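Local atomic coordinates of nucleoside-diphosphate-sugar epimerase (Pseudomonas aeruginosa, PDB entry 2X4G), a protein that probably binds a nicotinamide adenine dinucleotide cofactor in a Rossmann-type domain and acts as an oxidoreductase or epimerase on a nucleotide-linked sugar. Residues A[30-44]-A[52-64]. Sequence-based numbering, arbitrary orientation.
Sequences ARAIRAAGHDLVLIH and RLAYLEPECRVAE
Strands 39-44 and 59-62 form the parallel pair at one margin of the Rossmann-type sheet, and the 3-10 turn of 52-56 packs against the C-terminal half of helix 24-35 before the second strand begins. Leu42 sits between two partners on strand 59-62: its N donates to Glu59 O (2.9 Å) and its O accepts from Arg61 N. His44 repeats the pattern with Arg61 O and Ala63 N, giving the staggered ladder of parallel strands.

On the helix-facing side, the branched, apolar Leu56 and Leu42 fill the angle between helix and sheet. One branch of Leu56, CD1, meets Leu40 CD2 at 3.6 Å and also rests on Ala30 CB, whose small methyl lets the turn come close; the other, CD2, lies beside the aliphatic CB and CG of Arg34. Leu42 CD1 continues this layer, touching Pro58 CB (3.6 Å) and Leu53 CD2. Farther along, the His44 ring, with CG between backbone N and carbonyl carbon (chi1 65°), leans over strand 59-62 and meets Val62 CG2 through CE1 at 3.7 Å.

Two arginines tie the helix to the turn. Arg34, bent at chi2 and chi3, brings NE to Leu56 O (3.1 Å) in the carbonyl plane. Arg31 NE reaches Tyr55 OH at 3.0 Å, a bent bond; that hydroxyl also bonds His27.

On the opposite face, Val41 CG2 lies over the centre of the Arg61 guanidinium. The charge of this buried arginine is met by Glu59, NH1 to OE2 at 2.9 Å, and NH2 bonds the carbonyls of Ala74 and Arg76; Lys15 pairs with Glu59 OE1. Helix 24-35 is the crossover of the first beta-alpha-beta unit, from strand 15-19 to 39-44, and the 3-10 turn leads into edge strand 59-62, as in the first half of the probably NAD(P)-binding Rossmann fold of epimerases/dehydratases.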
loop_
_atom_site.group_PDB
_atom_site.type_symbol
_atom_site.label_atom_id
_atom_site.label_comp_id
_atom_site.label_asym_id
_atom_site.label_seq_id
_atom_site.Cartn_x
_atom_site.Cartn_y
_atom_site.Cartn_z
ATOM N N ALA A 30 -5.151 33.807 -0.900
ATOM C CA ALA A 30 -6.154 34.689 -0.324
ATOM C C ALA A 30 -5.493 35.910 0.324
ATOM O O ALA A 30 -5.832 37.059 0.012
ATOM C CB ALA A 30 -6.996 33.941 0.678
ATOM N N ARG A 31 -4.531 35.653 1.196
ATOM C CA ARG A 31 -3.738 36.706 1.815
ATOM C C ARG A 31 -3.073 37.678 0.843
ATOM O O ARG A 31 -2.976 38.862 1.104
ATOM C CB ARG A 31 -2.620 36.069 2.609
ATOM C CG ARG A 31 -3.045 35.382 3.849
ATOM C CD ARG A 31 -1.831 34.739 4.482
ATOM N NE ARG A 31 -2.032 34.762 5.901
ATOM C CZ ARG A 31 -1.363 35.498 6.774
ATOM N NH1 ARG A 31 -0.347 36.238 6.418
ATOM N NH2 ARG A 31 -1.717 35.441 8.044
ATOM N N ALA A 32 -2.548 37.146 -0.247
ATOM C CA ALA A 32 -1.870 37.954 -1.236
ATOM C C ALA A 32 -2.852 38.893 -1.909
ATOM O O ALA A 32 -2.497 40.026 -2.226
ATOM C CB ALA A 32 -1.174 37.060 -2.270
ATOM N N ILE A 33 -4.077 38.413 -2.124
ATOM C CA ILE A 33 -5.159 39.208 -2.701
ATOM C C ILE A 33 -5.548 40.300 -1.734
ATOM O O ILE A 33 -5.793 41.409 -2.129
ATOM C CB ILE A 33 -6.400 38.348 -2.992
ATOM C CG1 ILE A 33 -6.126 37.324 -4.115
ATOM C CG2 ILE A 33 -7.571 39.202 -3.387
ATOM C CD1 ILE A 33 -7.143 36.156 -4.172
ATOM N N ARG A 34 -5.606 39.985 -0.455
ATOM C CA ARG A 34 -5.846 40.987 0.565
ATOM C C ARG A 34 -4.679 41.975 0.638
ATOM O O ARG A 34 -4.896 43.174 0.673
ATOM C CB ARG A 34 -6.088 40.303 1.911
ATOM C CG ARG A 34 -6.201 41.227 3.135
ATOM C CD ARG A 34 -7.177 42.378 2.912
ATOM N NE ARG A 34 -8.507 41.925 2.523
ATOM C CZ ARG A 34 -9.309 42.576 1.676
ATOM N NH1 ARG A 34 -8.893 43.732 1.097
ATOM N NH2 ARG A 34 -10.527 42.068 1.399
ATOM N N ALA A 35 -3.446 41.491 0.613
ATOM C CA ALA A 35 -2.264 42.379 0.644
ATOM C C ALA A 35 -2.185 43.352 -0.551
ATOM O O ALA A 35 -1.697 44.471 -0.425
ATOM C CB ALA A 35 -0.995 41.553 0.721
ATOM N N ALA A 36 -2.661 42.925 -1.710
ATOM C CA ALA A 36 -2.711 43.807 -2.890
ATOM C C ALA A 36 -3.851 44.847 -2.836
ATOM O O ALA A 36 -3.980 45.675 -3.737
ATOM C CB ALA A 36 -2.818 42.977 -4.174
ATOM N N GLY A 37 -4.680 44.792 -1.795
ATOM C CA GLY A 37 -5.829 45.694 -1.669
ATOM C C GLY A 37 -6.970 45.420 -2.637
ATOM O O GLY A 37 -7.706 46.315 -2.990
ATOM N N HIS A 38 -7.122 44.179 -3.072
ATOM C CA HIS A 38 -8.285 43.780 -3.841
ATOM C C HIS A 38 -9.394 43.270 -2.922
ATOM O O HIS A 38 -9.175 43.012 -1.745
ATOM C CB HIS A 38 -7.865 42.740 -4.860
ATOM C CG HIS A 38 -6.780 43.232 -5.760
ATOM N ND1 HIS A 38 -5.637 42.509 -6.023
ATOM C CD2 HIS A 38 -6.640 44.411 -6.416
ATOM C CE1 HIS A 38 -4.848 43.211 -6.818
ATOM N NE2 HIS A 38 -5.431 44.369 -7.067
ATOM N N ASP A 39 -10.602 43.174 -3.466
ATOM C CA ASP A 39 -11.711 42.574 -2.760
ATOM C C ASP A 39 -11.571 41.071 -2.906
ATOM O O ASP A 39 -11.389 40.565 -4.012
ATOM C CB ASP A 39 -13.041 43.055 -3.334
ATOM C CG ASP A 39 -13.413 44.462 -2.868
ATOM O OD1 ASP A 39 -14.228 45.096 -3.578
ATOM O OD2 ASP A 39 -12.919 44.927 -1.796
ATOM N N LEU A 40 -11.650 40.365 -1.785
ATOM C CA LEU A 40 -11.408 38.935 -1.764
ATOM C C LEU A 40 -12.715 38.198 -1.651
ATOM O O LEU A 40 -13.527 38.487 -0.759
ATOM C CB LEU A 40 -10.549 38.591 -0.567
ATOM C CG LEU A 40 -10.330 37.130 -0.240
ATOM C CD1 LEU A 40 -9.703 36.390 -1.427
ATOM C CD2 LEU A 40 -9.458 37.074 1.033
ATOM N N VAL A 41 -12.921 37.253 -2.557
ATOM C CA VAL A 41 -14.028 36.321 -2.440
ATOM C C VAL A 41 -13.461 34.920 -2.189
ATOM O O VAL A 41 -12.473 34.528 -2.806
ATOM C CB VAL A 41 -14.926 36.340 -3.700
ATOM C CG1 VAL A 41 -15.976 35.237 -3.636
ATOM C CG2 VAL A 41 -15.584 37.718 -3.866
ATOM N N LEU A 42 -14.076 34.192 -1.264
ATOM C CA LEU A 42 -13.709 32.813 -0.968
ATOM C C LEU A 42 -14.886 31.898 -1.299
ATOM O O LEU A 42 -15.954 31.989 -0.677
ATOM C CB LEU A 42 -13.356 32.647 0.511
ATOM C CG LEU A 42 -12.264 33.543 1.060
ATOM C CD1 LEU A 42 -11.992 33.218 2.521
ATOM C CD2 LEU A 42 -11.014 33.402 0.202
ATOM N N ILE A 43 -14.699 31.036 -2.295
ATOM C CA ILE A 43 -15.705 30.053 -2.649
ATOM C C ILE A 43 -15.361 28.772 -1.900
ATOM O O ILE A 43 -14.317 28.196 -2.131
ATOM C CB ILE A 43 -15.747 29.813 -4.170
ATOM C CG1 ILE A 43 -16.076 31.120 -4.918
ATOM C CG2 ILE A 43 -16.796 28.755 -4.526
ATOM C CD1 ILE A 43 -15.839 31.037 -6.411
ATOM N N HIS A 44 -16.237 28.346 -0.993
ATOM C CA HIS A 44 -15.978 27.179 -0.151
ATOM C C HIS A 44 -17.122 26.198 -0.086
ATOM O O HIS A 44 -18.289 26.554 -0.295
ATOM C CB HIS A 44 -15.704 27.626 1.268
ATOM C CG HIS A 44 -16.875 28.266 1.940
ATOM N ND1 HIS A 44 -17.751 27.562 2.739
ATOM C CD2 HIS A 44 -17.293 29.549 1.964
ATOM C CE1 HIS A 44 -18.673 28.380 3.210
ATOM N NE2 HIS A 44 -18.413 29.594 2.759
ATOM N N ARG A 52 -11.697 30.350 9.598
ATOM C CA ARG A 52 -10.273 30.599 9.861
ATOM C C ARG A 52 -9.722 31.778 9.061
ATOM O O ARG A 52 -8.630 32.237 9.344
ATOM C CB ARG A 52 -9.404 29.376 9.540
ATOM C CG ARG A 52 -9.742 28.134 10.327
ATOM C CD ARG A 52 -8.529 27.228 10.655
ATOM N NE ARG A 52 -7.535 27.225 9.596
ATOM C CZ ARG A 52 -7.714 26.685 8.394
ATOM N NH1 ARG A 52 -8.859 26.078 8.078
ATOM N NH2 ARG A 52 -6.734 26.748 7.498
ATOM N N LEU A 53 -10.450 32.225 8.043
ATOM C CA LEU A 53 -10.018 33.319 7.185
ATOM C C LEU A 53 -10.846 34.593 7.397
ATOM O O LEU A 53 -10.680 35.592 6.673
ATOM C CB LEU A 53 -10.054 32.882 5.714
ATOM C CG LEU A 53 -8.844 32.054 5.279
ATOM C CD1 LEU A 53 -8.857 30.717 5.965
ATOM C CD2 LEU A 53 -8.829 31.862 3.787
ATOM N N ALA A 54 -11.710 34.581 8.404
ATOM C CA ALA A 54 -12.542 35.751 8.693
ATOM C C ALA A 54 -11.713 37.035 8.886
ATOM O O ALA A 54 -12.136 38.106 8.481
ATOM C CB ALA A 54 -13.437 35.491 9.918
ATOM N N TYR A 55 -10.529 36.917 9.479
ATOM C CA TYR A 55 -9.628 38.058 9.674
ATOM C C TYR A 55 -9.315 38.820 8.371
ATOM O O TYR A 55 -9.057 40.025 8.413
ATOM C CB TYR A 55 -8.338 37.625 10.389
ATOM C CG TYR A 55 -7.360 36.834 9.532
ATOM C CD1 TYR A 55 -7.565 35.480 9.260
ATOM C CD2 TYR A 55 -6.220 37.433 9.004
ATOM C CE1 TYR A 55 -6.685 34.761 8.489
ATOM C CE2 TYR A 55 -5.332 36.708 8.211
ATOM C CZ TYR A 55 -5.575 35.370 7.959
ATOM O OH TYR A 55 -4.706 34.640 7.182
ATOM N N LEU A 56 -9.372 38.141 7.224
ATOM C CA LEU A 56 -9.182 38.810 5.926
ATOM C C LEU A 56 -10.396 39.648 5.507
ATOM O O LEU A 56 -10.347 40.354 4.489
ATOM C CB LEU A 56 -8.842 37.798 4.815
ATOM C CG LEU A 56 -7.580 36.928 4.993
ATOM C CD1 LEU A 56 -7.439 35.948 3.850
ATOM C CD2 LEU A 56 -6.344 37.782 5.101
ATOM N N GLU A 57 -11.468 39.588 6.300
ATOM C CA GLU A 57 -12.733 40.251 5.988
ATOM C C GLU A 57 -13.166 39.889 4.593
ATOM O O GLU A 57 -13.404 40.773 3.782
ATOM C CB GLU A 57 -12.621 41.768 6.133
ATOM C CG GLU A 57 -12.474 42.217 7.600
ATOM C CD GLU A 57 -12.355 43.725 7.744
ATOM O OE1 GLU A 57 -13.125 44.437 7.074
ATOM O OE2 GLU A 57 -11.500 44.197 8.529
ATOM N N PRO A 58 -13.273 38.578 4.317
ATOM C CA PRO A 58 -13.604 38.067 2.999
ATOM C C PRO A 58 -15.073 38.124 2.757
ATOM O O PRO A 58 -15.841 38.227 3.700
ATOM C CB PRO A 58 -13.194 36.595 3.088
ATOM C CG PRO A 58 -13.490 36.226 4.496
ATOM C CD PRO A 58 -13.258 37.494 5.322
ATOM N N GLU A 59 -15.460 38.044 1.498
ATOM C CA GLU A 59 -16.849 37.782 1.139
ATOM C C GLU A 59 -16.880 36.280 0.841
ATOM O O GLU A 59 -16.051 35.791 0.091
ATOM C CB GLU A 59 -17.245 38.638 -0.073
ATOM C CG GLU A 59 -18.523 38.233 -0.789
ATOM C CD GLU A 59 -18.844 39.114 -2.001
ATOM O OE1 GLU A 59 -18.029 39.985 -2.396
ATOM O OE2 GLU A 59 -19.929 38.921 -2.574
ATOM N N CYS A 60 -17.793 35.544 1.460
ATOM C CA CYS A 60 -17.835 34.088 1.340
ATOM C C CYS A 60 -19.035 33.675 0.571
ATOM O O CYS A 60 -20.138 34.150 0.833
ATOM C CB CYS A 60 -17.905 33.439 2.702
ATOM S SG CYS A 60 -16.413 33.716 3.610
ATOM N N ARG A 61 -18.819 32.760 -0.365
ATOM C CA ARG A 61 -19.888 32.216 -1.188
ATOM C C ARG A 61 -19.861 30.707 -1.086
ATOM O O ARG A 61 -18.815 30.101 -1.290
ATOM C CB ARG A 61 -19.692 32.679 -2.621
ATOM C CG ARG A 61 -19.607 34.203 -2.730
ATOM C CD ARG A 61 -19.373 34.663 -4.153
ATOM N NE ARG A 61 -19.556 36.104 -4.267
ATOM C CZ ARG A 61 -19.434 36.789 -5.395
ATOM N NH1 ARG A 61 -19.628 38.095 -5.381
ATOM N NH2 ARG A 61 -19.127 36.173 -6.534
ATOM N N VAL A 62 -20.996 30.107 -0.729
ATOM C CA VAL A 62 -21.051 28.660 -0.510
ATOM C C VAL A 62 -21.300 27.949 -1.835
ATOM O O VAL A 62 -22.106 28.389 -2.639
ATOM C CB VAL A 62 -22.128 28.253 0.511
ATOM C CG1 VAL A 62 -22.008 26.770 0.838
ATOM C CG2 VAL A 62 -21.984 29.045 1.772
ATOM N N ALA A 63 -20.581 26.861 -2.067
ATOM C CA ALA A 63 -20.780 26.078 -3.266
ATOM C C ALA A 63 -20.144 24.714 -3.102
ATOM O O ALA A 63 -18.945 24.616 -2.845
ATOM C CB ALA A 63 -20.185 26.787 -4.460
ATOM N N GLU A 64 -20.942 23.660 -3.230
ATOM C CA GLU A 64 -20.387 22.312 -3.372
ATOM C C GLU A 64 -19.839 22.195 -4.794
ATOM O O GLU A 64 -20.404 22.726 -5.741
ATOM C CB GLU A 64 -21.438 21.227 -3.080
ATOM C CG GLU A 64 -21.795 21.095 -1.591
ATOM C CD GLU A 64 -23.221 20.580 -1.347
ATOM O OE1 GLU A 64 -24.068 21.360 -0.836
ATOM O OE2 GLU A 64 -23.502 19.400 -1.675
HETATM O O HOH W 1 -13.671 41.691 0.476
#